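Local coordinates for protein quinone oxidoreductase 1 (PDB 1QOR) that reduces quinones to semiquinones with NADPH as electron donor, working as a homodimer of the zinc-containing alcohol dehydrogenase family, at residues Ala107-Ala112 with Glu116-Ser121; Cys158-Ala163 with Asn281-Leu286. All coordinates share one frame; numbering follows the deposited sequence.

Contact 1. Residues Ala107-Ala112 with Glu116-Ser121; sequences AILPAA and EQAAAS
The carboxamide of Q117 turns its OE1 end toward A112 O, which lies close to the amide plane, and two waters join them. The waters lie to opposite sides of the amide plane. Water 1 donates to both oxygens, at 2.8 Å from Q117 OE1 and 3.1 Å from A112 O. Water 2 donates to A112 O at 2.8 Å and accepts from Q117 NE2 at 3.2 Å. Q117 OE1 and A112 O are both acceptors and stay 3.7 Å apart, so water 1 supplies the protons that join them. Q117 OE1 also accepts from the backbone N of S114. This is consistent with half of a capping box at the start of helix 115-135. With a donor partner at OE1 and an acceptor partner at NE2, the amide has a defined way round. Its side chain has CG beside the backbone N (chi1 -75°) and is extended beyond CG, which carries the amide out to the waters.

The contact spans the loop that joins strand 106-108, in the GroES-like part of the dehydrogenase fold, to helix 115-135. Inside this loop the contact is apolar. Both methyls of L109 press on the single methyl of A118, with CD2 at 3.8 Å and CD1 at 3.9 Å from A118 CB. V86 of strand 84-87 touches both residues.

Further along the helix, S121 OG donates to the carbonyl O of Q117 at 2.7 Å. The donor is tilted 21° from the carbonyl plane. On another side of the helix, E116 OE1 makes a salt bridge to K301 NZ.

Contact 2. Residues Cys158-Ala163 with Asn281-Leu286; sequences CQWAKA and NELFSL
W160 and L286 carry most of this contact through a CH-pi interaction. L286 CD2 lies over one face of the indole, 3.8 Å from the centroid of the six-membered ring and 25° off its normal. It is offset toward the rim, and its nearest ring atom is W160 CZ2 at 3.5 Å. CG of W160 is anti to the backbone N (chi1 -153°), and this brings the ring to the second helix.

The other apolar contacts are looser. L283 CD1 approaches W160 CZ3 obliquely at 4.1 Å. E282 CB sits at the ring edge, 4.5 Å from W160 CH2. I292 and V128 also pack on the indole. An alanine in place of W160 removes the indole, and would probably leave L286 CD2 without its CH-pi partner and open a gap between the helices.

Between 158-163 and 281-286 the contact is apolar. Within 281-286, E282 O accepts from L286 N at 3.2 Å and also from S285 OG at 2.9 Å, so the serine hydroxyl turns back onto its own helix.

The axes of segments 158-163 and 281-286 come within 12.5 Å and cross at 91°, and the indole of W160 spans most of the distance. Helix 152-164 follows strand 143-146 of the parallel sheet in the NADPH-binding Rossmann domain, and its first residues, G152 and V153, bind the coenzyme. Helix 273-288 probably belongs to the catalytic domain, which places this contact where the two domains meet.

Contact 1 and contact 2 have centres 14 Å apart and touch through helix 273-288. F284 reaches the strand-to-helix turn, with CD2 3.6 Å from P110 CD and CZ 4.0 Å from L109 CD2. L283 CD2 lies 3.8 Å from S121 O. Helix 115-135 also serves both, since it holds residues 116-121 and supplies V128 to the indole of W160. Contact 1 lies away from the coenzyme site. Contact 2 is nearer the coenzyme. The W160 side chain is about 9 Å from those of Y130 and V153, which bind NADP(+), and the L283 side chain is about 12 Å from the bound NADPH.

Contact 1. Residues Ala107-Ala112 with Glu116-Ser121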
loop_
_atom_site.group_PDB
_atom_site.type_symbol
_atom_site.label_atom_id
_atom_site.label_comp_id
_atom_site.label_asym_id
_atom_site.label_seq_id
_atom_site.Cartn_x
_atom_site.Cartn_y
_atom_site.Cartn_z
ATOM N N ALA A 107 -20.500 6.461 -22.835
ATOM C CA ALA A 107 -20.950 7.804 -22.487
ATOM C C ALA A 107 -21.331 8.590 -23.747
ATOM O O ALA A 107 -20.703 8.442 -24.829
ATOM C CB ALA A 107 -19.865 8.555 -21.695
ATOM N N ILE A 108 -22.399 9.376 -23.621
ATOM C CA ILE A 108 -22.854 10.200 -24.733
ATOM C C ILE A 108 -21.881 11.372 -24.867
ATOM O O ILE A 108 -21.684 12.130 -23.927
ATOM C CB ILE A 108 -24.241 10.800 -24.467
ATOM C CG1 ILE A 108 -25.271 9.695 -24.170
ATOM C CG2 ILE A 108 -24.635 11.710 -25.653
ATOM C CD1 ILE A 108 -25.646 8.838 -25.374
ATOM N N LEU A 109 -21.281 11.507 -26.033
ATOM C CA LEU A 109 -20.325 12.566 -26.309
ATOM C C LEU A 109 -20.963 13.949 -26.503
ATOM O O LEU A 109 -21.988 14.066 -27.170
ATOM C CB LEU A 109 -19.605 12.242 -27.601
ATOM C CG LEU A 109 -18.166 11.813 -27.592
ATOM C CD1 LEU A 109 -17.648 12.018 -29.021
ATOM C CD2 LEU A 109 -17.379 12.655 -26.613
ATOM N N PRO A 110 -20.416 15.001 -25.869
ATOM C CA PRO A 110 -21.047 16.298 -26.114
ATOM C C PRO A 110 -20.626 16.734 -27.533
ATOM O O PRO A 110 -19.523 16.431 -27.996
ATOM C CB PRO A 110 -20.399 17.192 -25.056
ATOM C CG PRO A 110 -20.002 16.191 -23.940
ATOM C CD PRO A 110 -19.440 15.087 -24.764
ATOM N N ALA A 111 -21.486 17.501 -28.192
ATOM C CA ALA A 111 -21.238 17.987 -29.545
ATOM C C ALA A 111 -19.889 18.634 -29.706
ATOM O O ALA A 111 -19.240 18.453 -30.730
ATOM C CB ALA A 111 -22.315 18.969 -29.953
ATOM N N ALA A 112 -19.452 19.374 -28.697
ATOM C CA ALA A 112 -18.174 20.076 -28.769
ATOM C C ALA A 112 -16.950 19.178 -28.811
ATOM O O ALA A 112 -15.815 19.643 -29.022
ATOM C CB ALA A 112 -18.056 21.016 -27.599
ATOM N N GLU A 116 -12.092 12.061 -32.596
ATOM C CA GLU A 116 -10.646 11.924 -32.443
ATOM C C GLU A 116 -10.178 12.435 -31.077
ATOM O O GLU A 116 -9.196 11.920 -30.525
ATOM C CB GLU A 116 -9.922 12.695 -33.533
ATOM C CG GLU A 116 -10.214 12.210 -34.943
ATOM C CD GLU A 116 -9.126 12.606 -35.950
ATOM O OE1 GLU A 116 -8.307 13.507 -35.647
ATOM O OE2 GLU A 116 -9.082 11.995 -37.048
ATOM N N GLN A 117 -10.866 13.450 -30.538
ATOM C CA GLN A 117 -10.503 14.004 -29.234
ATOM C C GLN A 117 -10.916 13.051 -28.149
ATOM O O GLN A 117 -10.222 12.905 -27.141
ATOM C CB GLN A 117 -11.206 15.328 -28.948
ATOM C CG GLN A 117 -10.662 16.501 -29.699
ATOM C CD GLN A 117 -11.499 17.744 -29.445
ATOM O OE1 GLN A 117 -12.736 17.726 -29.572
ATOM N NE2 GLN A 117 -10.839 18.819 -29.028
ATOM N N ALA A 118 -12.079 12.445 -28.351
ATOM C CA ALA A 118 -12.646 11.507 -27.402
ATOM C C ALA A 118 -11.797 10.232 -27.288
ATOM O O ALA A 118 -11.426 9.832 -26.180
ATOM C CB ALA A 118 -14.075 11.190 -27.795
ATOM N N ALA A 119 -11.420 9.646 -28.420
ATOM C CA ALA A 119 -10.610 8.430 -28.423
ATOM C C ALA A 119 -9.150 8.702 -28.011
ATOM O O ALA A 119 -8.359 7.757 -27.781
ATOM C CB ALA A 119 -10.648 7.765 -29.813
ATOM N N ALA A 120 -8.750 9.974 -27.993
ATOM C CA ALA A 120 -7.386 10.296 -27.603
ATOM C C ALA A 120 -7.303 10.460 -26.061
ATOM O O ALA A 120 -6.218 10.370 -25.444
ATOM C CB ALA A 120 -6.951 11.629 -28.284
ATOM N N SER A 121 -8.453 10.612 -25.420
ATOM C CA SER A 121 -8.412 10.960 -24.024
ATOM C C SER A 121 -9.390 10.340 -23.073
ATOM O O SER A 121 -9.336 10.664 -21.879
ATOM C CB SER A 121 -8.675 12.464 -23.969
ATOM O OG SER A 121 -10.005 12.700 -24.450
HETATM O O HOH W 1 -13.652 19.743 -31.284
HETATM O O HOH W 2 -13.402 20.362 -27.794
#

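Contact 2. Residues Cys158-Ala163 with Asn281-Leu286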
loop_
_atom_site.group_PDB
_atom_site.type_symbol
_atom_site.label_atom_id
_atom_site.label_comp_id
_atom_site.label_asym_id
_atom_site.label_seq_id
_atom_site.Cartn_x
_atom_site.Cartn_y
_atom_site.Cartn_z
ATOM N N CYS A 158 -0.265 16.367 -16.698
ATOM C CA CYS A 158 0.349 17.699 -16.592
ATOM C C CYS A 158 -0.712 18.856 -16.576
ATOM O O CYS A 158 -0.694 19.720 -15.697
ATOM C CB CYS A 158 1.299 17.892 -17.762
ATOM S SG CYS A 158 2.819 16.977 -17.628
ATOM N N GLN A 159 -1.677 18.789 -17.501
ATOM C CA GLN A 159 -2.700 19.794 -17.679
ATOM C C GLN A 159 -3.691 19.779 -16.578
ATOM O O GLN A 159 -4.143 20.846 -16.132
ATOM C CB GLN A 159 -3.360 19.609 -19.035
ATOM C CG GLN A 159 -2.342 19.624 -20.175
ATOM C CD GLN A 159 -2.962 19.479 -21.551
ATOM O OE1 GLN A 159 -3.543 20.441 -22.086
ATOM N NE2 GLN A 159 -2.837 18.265 -22.156
ATOM N N TRP A 160 -4.053 18.575 -16.112
ATOM C CA TRP A 160 -4.994 18.479 -14.999
ATOM C C TRP A 160 -4.342 18.983 -13.685
ATOM O O TRP A 160 -4.975 19.725 -12.921
ATOM C CB TRP A 160 -5.538 17.050 -14.845
ATOM C CG TRP A 160 -6.878 17.039 -14.230
ATOM C CD1 TRP A 160 -7.326 17.832 -13.194
ATOM C CD2 TRP A 160 -7.990 16.198 -14.606
ATOM N NE1 TRP A 160 -8.654 17.524 -12.906
ATOM C CE2 TRP A 160 -9.077 16.528 -13.754
ATOM C CE3 TRP A 160 -8.172 15.206 -15.583
ATOM C CZ2 TRP A 160 -10.328 15.897 -13.853
ATOM C CZ3 TRP A 160 -9.411 14.584 -15.688
ATOM C CH2 TRP A 160 -10.475 14.933 -14.825
ATOM N N ALA A 161 -3.080 18.615 -13.453
ATOM C CA ALA A 161 -2.362 19.056 -12.255
ATOM C C ALA A 161 -2.300 20.605 -12.226
ATOM O O ALA A 161 -2.571 21.233 -11.189
ATOM C CB ALA A 161 -0.999 18.467 -12.221
ATOM N N LYS A 162 -1.939 21.215 -13.355
ATOM C CA LYS A 162 -1.907 22.672 -13.473
ATOM C C LYS A 162 -3.291 23.262 -13.162
ATOM O O LYS A 162 -3.417 24.165 -12.344
ATOM C CB LYS A 162 -1.517 23.054 -14.890
ATOM C CG LYS A 162 -1.475 24.522 -15.161
ATOM C CD LYS A 162 -0.959 24.746 -16.579
ATOM C CE LYS A 162 -1.473 26.058 -17.201
ATOM N NZ LYS A 162 -0.944 26.239 -18.612
ATOM N N ALA A 163 -4.337 22.733 -13.782
ATOM C CA ALA A 163 -5.657 23.244 -13.514
ATOM C C ALA A 163 -5.997 23.174 -12.023
ATOM O O ALA A 163 -6.768 23.984 -11.517
ATOM C CB ALA A 163 -6.687 22.470 -14.334
ATOM N N ASN A 281 -18.324 13.733 -16.793
ATOM C CA ASN A 281 -18.783 15.105 -16.700
ATOM C C ASN A 281 -17.611 16.018 -16.394
ATOM O O ASN A 281 -17.445 17.065 -17.030
ATOM C CB ASN A 281 -19.921 15.230 -15.683
ATOM C CG ASN A 281 -21.206 14.637 -16.209
ATOM O OD1 ASN A 281 -21.369 14.454 -17.416
ATOM N ND2 ASN A 281 -22.103 14.299 -15.323
ATOM N N GLU A 282 -16.770 15.606 -15.461
ATOM C CA GLU A 282 -15.592 16.391 -15.135
ATOM C C GLU A 282 -14.670 16.504 -16.367
ATOM O O GLU A 282 -14.368 17.606 -16.841
ATOM C CB GLU A 282 -14.818 15.720 -13.998
ATOM C CG GLU A 282 -15.628 15.630 -12.762
ATOM C CD GLU A 282 -15.966 16.993 -12.237
ATOM O OE1 GLU A 282 -15.156 17.920 -12.482
ATOM O OE2 GLU A 282 -17.015 17.125 -11.560
ATOM N N LEU A 283 -14.214 15.354 -16.851
ATOM C CA LEU A 283 -13.331 15.280 -17.994
ATOM C C LEU A 283 -13.818 16.097 -19.197
ATOM O O LEU A 283 -13.069 16.864 -19.801
ATOM C CB LEU A 283 -13.153 13.796 -18.401
ATOM C CG LEU A 283 -12.304 13.540 -19.632
ATOM C CD1 LEU A 283 -10.874 14.075 -19.445
ATOM C CD2 LEU A 283 -12.298 12.062 -19.979
ATOM N N PHE A 284 -15.058 15.868 -19.587
ATOM C CA PHE A 284 -15.626 16.529 -20.750
ATOM C C PHE A 284 -15.672 18.035 -20.576
ATOM O O PHE A 284 -15.492 18.773 -21.541
ATOM C CB PHE A 284 -17.060 16.034 -21.021
ATOM C CG PHE A 284 -17.138 14.625 -21.545
ATOM C CD1 PHE A 284 -16.022 14.009 -22.114
ATOM C CD2 PHE A 284 -18.358 13.931 -21.515
ATOM C CE1 PHE A 284 -16.115 12.747 -22.645
ATOM C CE2 PHE A 284 -18.456 12.646 -22.053
ATOM C CZ PHE A 284 -17.326 12.062 -22.621
ATOM N N SER A 285 -15.959 18.489 -19.367
ATOM C CA SER A 285 -16.058 19.904 -19.193
ATOM C C SER A 285 -14.685 20.582 -19.292
ATOM O O SER A 285 -14.581 21.665 -19.830
ATOM C CB SER A 285 -16.835 20.241 -17.919
ATOM O OG SER A 285 -16.037 20.014 -16.787
ATOM N N LEU A 286 -13.624 19.853 -18.950
ATOM C CA LEU A 286 -12.261 20.367 -18.987
ATOM C C LEU A 286 -11.705 20.411 -20.402
ATOM O O LEU A 286 -10.870 21.262 -20.718
ATOM C CB LEU A 286 -11.367 19.506 -18.106
ATOM C CG LEU A 286 -10.885 19.943 -16.701
ATOM C CD1 LEU A 286 -11.540 21.187 -16.092
ATOM C CD2 LEU A 286 -11.000 18.737 -15.780
#